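Local coordinates for Glyco_hydro_cc domain-containing protein (Pseudomonas viridiflava, PDB 6UAV) that probably hydrolyses internal beta-1,3 linkages of glucans, acting as an endo-beta-1,3-glucanase of glycoside hydrolase family 128 (subgroup II), at residues Ser32-Asp37 and Lys67-Ala72; Tyr42-Ala45 and Asn49-Phe52. All blocks are in the same frame, centred on the assembly; numbering follows the deposited sequence.

Contact 1 of 2, residues Ser32-Asp37 and Lys67-Ala72; sequences SPKPHD and KLYLLA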
loop_
_atom_site.group_PDB
_atom_site.type_symbol
_atom_site.label_atom_id
_atom_site.label_comp_id
_atom_site.label_asym_id
_atom_site.label_seq_id
_atom_site.Cartn_x
_atom_site.Cartn_y
_atom_site.Cartn_z
ATOM N N SER A 32 9.140 1.910 -3.749
ATOM C CA SER A 32 10.556 2.355 -3.764
ATOM C C SER A 32 10.661 3.674 -3.049
ATOM O O SER A 32 9.643 4.323 -2.754
ATOM C CB SER A 32 11.085 2.453 -5.176
ATOM O OG SER A 32 10.866 3.744 -5.622
ATOM N N PRO A 33 11.891 4.100 -2.681
ATOM C CA PRO A 33 11.983 5.327 -1.889
ATOM C C PRO A 33 11.755 6.650 -2.628
ATOM O O PRO A 33 11.640 7.689 -1.986
ATOM C CB PRO A 33 13.421 5.290 -1.383
ATOM C CG PRO A 33 13.943 3.925 -1.659
ATOM C CD PRO A 33 13.161 3.385 -2.850
ATOM N N LYS A 34 11.716 6.646 -3.966
ATOM C CA LYS A 34 11.520 7.883 -4.771
ATOM C C LYS A 34 10.630 7.595 -5.959
ATOM O O LYS A 34 10.596 6.455 -6.458
ATOM C CB LYS A 34 12.868 8.376 -5.259
ATOM C CG LYS A 34 13.677 9.097 -4.192
ATOM C CD LYS A 34 15.092 9.241 -4.562
ATOM C CE LYS A 34 15.939 9.911 -3.478
ATOM N NZ LYS A 34 17.328 9.426 -3.589
ATOM N N PRO A 35 9.964 8.629 -6.487
ATOM C CA PRO A 35 9.167 8.457 -7.686
ATOM C C PRO A 35 10.038 8.110 -8.891
ATOM O O PRO A 35 11.289 8.278 -8.895
ATOM C CB PRO A 35 8.508 9.809 -7.926
ATOM C CG PRO A 35 8.700 10.577 -6.674
ATOM C CD PRO A 35 9.929 10.012 -5.995
ATOM N N HIS A 36 9.362 7.665 -9.935
ATOM C CA HIS A 36 10.014 7.385 -11.229
ATOM C C HIS A 36 10.828 8.607 -11.686
ATOM O O HIS A 36 10.377 9.749 -11.512
ATOM C CB HIS A 36 8.985 7.054 -12.291
ATOM C CG HIS A 36 9.587 6.450 -13.511
ATOM N ND1 HIS A 36 10.237 7.187 -14.458
ATOM C CD2 HIS A 36 9.667 5.153 -13.901
ATOM C CE1 HIS A 36 10.665 6.363 -15.413
ATOM N NE2 HIS A 36 10.265 5.111 -15.123
ATOM N N ASP A 37 11.996 8.379 -12.258
ATOM C CA ASP A 37 12.937 9.473 -12.609
ATOM C C ASP A 37 12.308 10.432 -13.627
ATOM O O ASP A 37 12.700 11.624 -13.621
ATOM C CB ASP A 37 14.285 8.943 -13.125
ATOM C CG ASP A 37 15.229 8.470 -12.011
ATOM O OD1 ASP A 37 15.018 8.854 -10.814
ATOM O OD2 ASP A 37 16.129 7.639 -12.329
ATOM N N LYS A 67 16.836 9.697 4.257
ATOM C CA LYS A 67 16.680 10.822 5.201
ATOM C C LYS A 67 16.809 12.141 4.463
ATOM O O LYS A 67 16.023 13.070 4.711
ATOM C CB LYS A 67 17.736 10.737 6.306
ATOM C CG LYS A 67 17.434 9.672 7.336
ATOM C CD LYS A 67 18.665 9.406 8.180
ATOM C CE LYS A 67 18.455 8.216 9.086
ATOM N NZ LYS A 67 19.571 8.076 10.048
ATOM N N LEU A 68 17.799 12.225 3.598
ATOM C CA LEU A 68 18.109 13.456 2.843
ATOM C C LEU A 68 16.847 13.817 2.035
ATOM O O LEU A 68 16.415 14.998 2.024
ATOM C CB LEU A 68 19.338 13.133 1.976
ATOM C CG LEU A 68 20.013 14.286 1.252
ATOM C CD1 LEU A 68 20.586 15.304 2.224
ATOM C CD2 LEU A 68 21.135 13.737 0.356
ATOM N N TYR A 69 16.261 12.837 1.339
ATOM C CA TYR A 69 15.038 13.056 0.530
ATOM C C TYR A 69 13.867 13.493 1.421
ATOM O O TYR A 69 13.211 14.532 1.150
ATOM C CB TYR A 69 14.706 11.808 -0.284
ATOM C CG TYR A 69 13.402 11.862 -1.043
ATOM C CD1 TYR A 69 13.250 12.647 -2.171
ATOM C CD2 TYR A 69 12.322 11.100 -0.658
ATOM C CE1 TYR A 69 12.050 12.728 -2.860
ATOM C CE2 TYR A 69 11.123 11.145 -1.347
ATOM C CZ TYR A 69 10.977 11.950 -2.458
ATOM O OH TYR A 69 9.824 12.012 -3.172
ATOM N N LEU A 70 13.601 12.758 2.503
ATOM C CA LEU A 70 12.440 13.110 3.342
ATOM C C LEU A 70 12.628 14.506 3.933
ATOM O O LEU A 70 11.654 15.284 3.925
ATOM C CB LEU A 70 12.246 12.082 4.461
ATOM C CG LEU A 70 11.839 10.680 4.038
ATOM C CD1 LEU A 70 11.832 9.716 5.218
ATOM C CD2 LEU A 70 10.447 10.693 3.423
ATOM N N LEU A 71 13.802 14.851 4.425
ATOM C CA LEU A 71 13.946 16.152 5.110
ATOM C C LEU A 71 13.713 17.297 4.120
ATOM O O LEU A 71 13.233 18.372 4.561
ATOM C CB LEU A 71 15.337 16.206 5.720
ATOM C CG LEU A 71 15.461 15.331 6.962
ATOM C CD1 LEU A 71 16.925 15.114 7.347
ATOM C CD2 LEU A 71 14.667 15.963 8.107
ATOM N N ALA A 72 14.060 17.102 2.849
ATOM C CA ALA A 72 13.896 18.181 1.846
ATOM C C ALA A 72 12.494 18.159 1.199
ATOM O O ALA A 72 12.240 19.036 0.382
ATOM C CB ALA A 72 14.997 18.105 0.807
#
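Lys34 lays the aliphatic part of its side chain over one face of the Tyr69 ring. Its CG stands 4.0 Å from the centroid of that ring and only 5° off the ring normal, a CH-pi contact almost exactly over the centre. The chain is extended beyond CG and runs back along the tyrosine, opposite to the direction in which the ring reaches out, until Lys34 CE meets Tyr69 CB at 3.9 Å. A lysine suits this place because its methylenes can cover an aromatic face while its charged end travels on past it. At the far end of the ring Pro35 arrives from the opposite direction, its CD 3.5 Å from Tyr69 OH. The carbonyl of Pro33 completes the grip obliquely, with Pro33 O 3.6 Å from Tyr69 CE2. Tyr69 reaches all three residues because its CG is anti to the backbone N (chi1 174°), which carries the ring out from the helix. In the next shell, Asn30 ND2 holds the carbonyl of Lys34 and Asn30 OD1 pairs with Ser32 OG, which probably steadies this part of the loop, while Phe52 touches both Pro35 and Tyr69. The arrangement is plain packing in a TIM barrel: the loop after strand 27-29 is joined to helix 63-72, which follows the next strand, by one aromatic side chain.

Contact 2 of 2, residues Tyr42-Ala45 and Asn49-Phe52; sequences YDYA and NVDF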
loop_
_atom_site.group_PDB
_atom_site.type_symbol
_atom_site.label_atom_id
_atom_site.label_comp_id
_atom_site.label_asym_id
_atom_site.label_seq_id
_atom_site.Cartn_x
_atom_site.Cartn_y
_atom_site.Cartn_z
ATOM N N TYR A 42 9.071 17.777 -12.450
ATOM C CA TYR A 42 7.633 18.144 -12.552
ATOM C C TYR A 42 7.078 18.405 -11.147
ATOM O O TYR A 42 7.221 17.619 -10.243
ATOM C CB TYR A 42 6.818 17.056 -13.249
ATOM C CG TYR A 42 7.098 16.864 -14.714
ATOM C CD1 TYR A 42 6.497 17.657 -15.686
ATOM C CD2 TYR A 42 7.980 15.874 -15.132
ATOM C CE1 TYR A 42 6.730 17.453 -17.029
ATOM C CE2 TYR A 42 8.218 15.659 -16.475
ATOM C CZ TYR A 42 7.574 16.434 -17.408
ATOM O OH TYR A 42 7.748 16.240 -18.743
ATOM N N ASP A 43 6.418 19.524 -10.981
ATOM C CA ASP A 43 5.722 19.811 -9.705
ATOM C C ASP A 43 4.368 19.090 -9.706
ATOM O O ASP A 43 3.339 19.739 -9.938
ATOM C CB ASP A 43 5.602 21.305 -9.518
ATOM C CG ASP A 43 4.967 21.701 -8.200
ATOM O OD1 ASP A 43 4.691 20.787 -7.366
ATOM O OD2 ASP A 43 4.748 22.908 -8.074
ATOM N N TYR A 44 4.398 17.806 -9.493
ATOM C CA TYR A 44 3.187 16.960 -9.547
ATOM C C TYR A 44 2.234 17.355 -8.433
ATOM O O TYR A 44 1.010 17.295 -8.640
ATOM C CB TYR A 44 3.563 15.488 -9.619
ATOM C CG TYR A 44 4.425 14.963 -8.517
ATOM C CD1 TYR A 44 3.881 14.700 -7.278
ATOM C CD2 TYR A 44 5.785 14.735 -8.689
ATOM C CE1 TYR A 44 4.656 14.270 -6.219
ATOM C CE2 TYR A 44 6.570 14.248 -7.655
ATOM C CZ TYR A 44 6.008 14.055 -6.410
ATOM O OH TYR A 44 6.682 13.604 -5.305
ATOM N N ALA A 45 2.724 17.692 -7.253
ATOM C CA ALA A 45 1.850 17.976 -6.105
ATOM C C ALA A 45 1.100 19.255 -6.385
ATOM O O ALA A 45 -0.111 19.254 -6.226
ATOM C CB ALA A 45 2.637 18.076 -4.795
ATOM N N ASN A 49 -2.342 17.985 -7.742
ATOM C CA ASN A 49 -2.853 17.736 -6.367
ATOM C C ASN A 49 -2.795 16.236 -6.074
ATOM O O ASN A 49 -3.762 15.619 -5.592
ATOM C CB ASN A 49 -4.229 18.361 -6.193
ATOM C CG ASN A 49 -4.661 18.319 -4.742
ATOM O OD1 ASN A 49 -3.813 18.271 -3.828
ATOM N ND2 ASN A 49 -5.971 18.370 -4.541
ATOM N N VAL A 50 -1.653 15.620 -6.338
ATOM C CA VAL A 50 -1.357 14.212 -5.953
ATOM C C VAL A 50 -0.095 14.225 -5.101
ATOM O O VAL A 50 0.744 15.163 -5.213
ATOM C CB VAL A 50 -1.258 13.267 -7.173
ATOM C CG1 VAL A 50 -2.560 13.235 -7.953
ATOM C CG2 VAL A 50 -0.126 13.686 -8.085
ATOM N N ASP A 51 -0.007 13.274 -4.177
ATOM C CA ASP A 51 1.244 13.096 -3.396
ATOM C C ASP A 51 1.804 11.702 -3.637
ATOM O O ASP A 51 1.067 10.771 -3.867
ATOM C CB ASP A 51 1.082 13.468 -1.930
ATOM C CG ASP A 51 0.153 12.596 -1.135
ATOM O OD1 ASP A 51 -1.076 12.809 -1.268
ATOM O OD2 ASP A 51 0.666 11.709 -0.386
ATOM N N PHE A 52 3.120 11.593 -3.612
ATOM C CA PHE A 52 3.847 10.293 -3.681
ATOM C C PHE A 52 4.263 9.906 -2.259
ATOM O O PHE A 52 4.751 10.771 -1.504
ATOM C CB PHE A 52 5.115 10.431 -4.517
ATOM C CG PHE A 52 6.064 9.263 -4.454
ATOM C CD1 PHE A 52 5.793 8.100 -5.154
ATOM C CD2 PHE A 52 7.198 9.309 -3.639
ATOM C CE1 PHE A 52 6.674 7.026 -5.085
ATOM C CE2 PHE A 52 8.046 8.215 -3.576
ATOM C CZ PHE A 52 7.769 7.065 -4.275
HETATM O O HOH W 1 5.049 13.798 -2.762
#
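Val50 O lies at the edge of the Tyr44 ring, near its plane, 3.8 Å from Tyr44 CD1, and a water sits in that plane beside the hydroxyl; Phe52 N approaches the ring obliquely. Outside the two segments, Trp28 meets the ring edge-to-face and also packs on Val50 and Phe52, while Pro35, Leu18 and Tyr69 touch Tyr44 too. The Phe52 ring has Tyr44 OH at an oblique angle; the two side chains cross, and the closest approach is Tyr44 OH to Phe52 CB at 3.6 Å.

The water is 3.0 Å from Tyr44 OH and accepts a hydrogen bond from Phe52 N at 3.1 Å, linking the tyrosine's polar end to a strand amide. Tyrosine therefore suits this position: its ring packs among apolar groups while its hydroxyl reaches water. With chi1 at 57°, its CG stands between the backbone N and the carbonyl carbon, bringing the ring alongside the strand. Val50 CG2 packs against the start of the helix, 3.8 Å from Tyr44 O and 4.2 Å from Tyr44 CD1, and the valine also touches Leu18.

Backbone contacts close the turn. Asn49 N gives a weak, bent hydrogen bond to Ala45 O (123° at the hydrogen), and Ala45 CA makes a CA-H...O contact of 3.2 Å with Val50 O. Such closeness suits the small side chain of Ala45. Asn49 leaves the helix with positive phi (54°), a conformation asparagine tolerates well. At the other end Asp43 is the N-cap, its OD1 accepting from Gly46 N. The CB of Asp51 points away from segment 42-45, and its carboxylate forms a salt bridge with Arg222. Here a short helix passes through Asn49 and Val50 into the next strand, the helix-to-strand half of a beta-alpha-beta crossover in the TIM barrel.

Overall arrangement
Contacts 1 and 2 lie side by side on one flank of the barrel, their centres about 13 Å apart and about 17 Å (contact 1) and about 18 Å (contact 2) from the centre of the chain. The order along the chain is loop 32-37, helix 44-48, strand 51-56 and helix 63-72, so both segments of contact 2 fall between those of contact 1. Phe52 bridges the two: its CZ is 3.4 Å from Lys34 C and its CD2 3.8 Å from Tyr69 OH. Contact 2 thus closes a short local unit, and contact 1 ties it to the following helix. Together they pack these four elements against one another in the eight-stranded parallel barrel of the catalytic core.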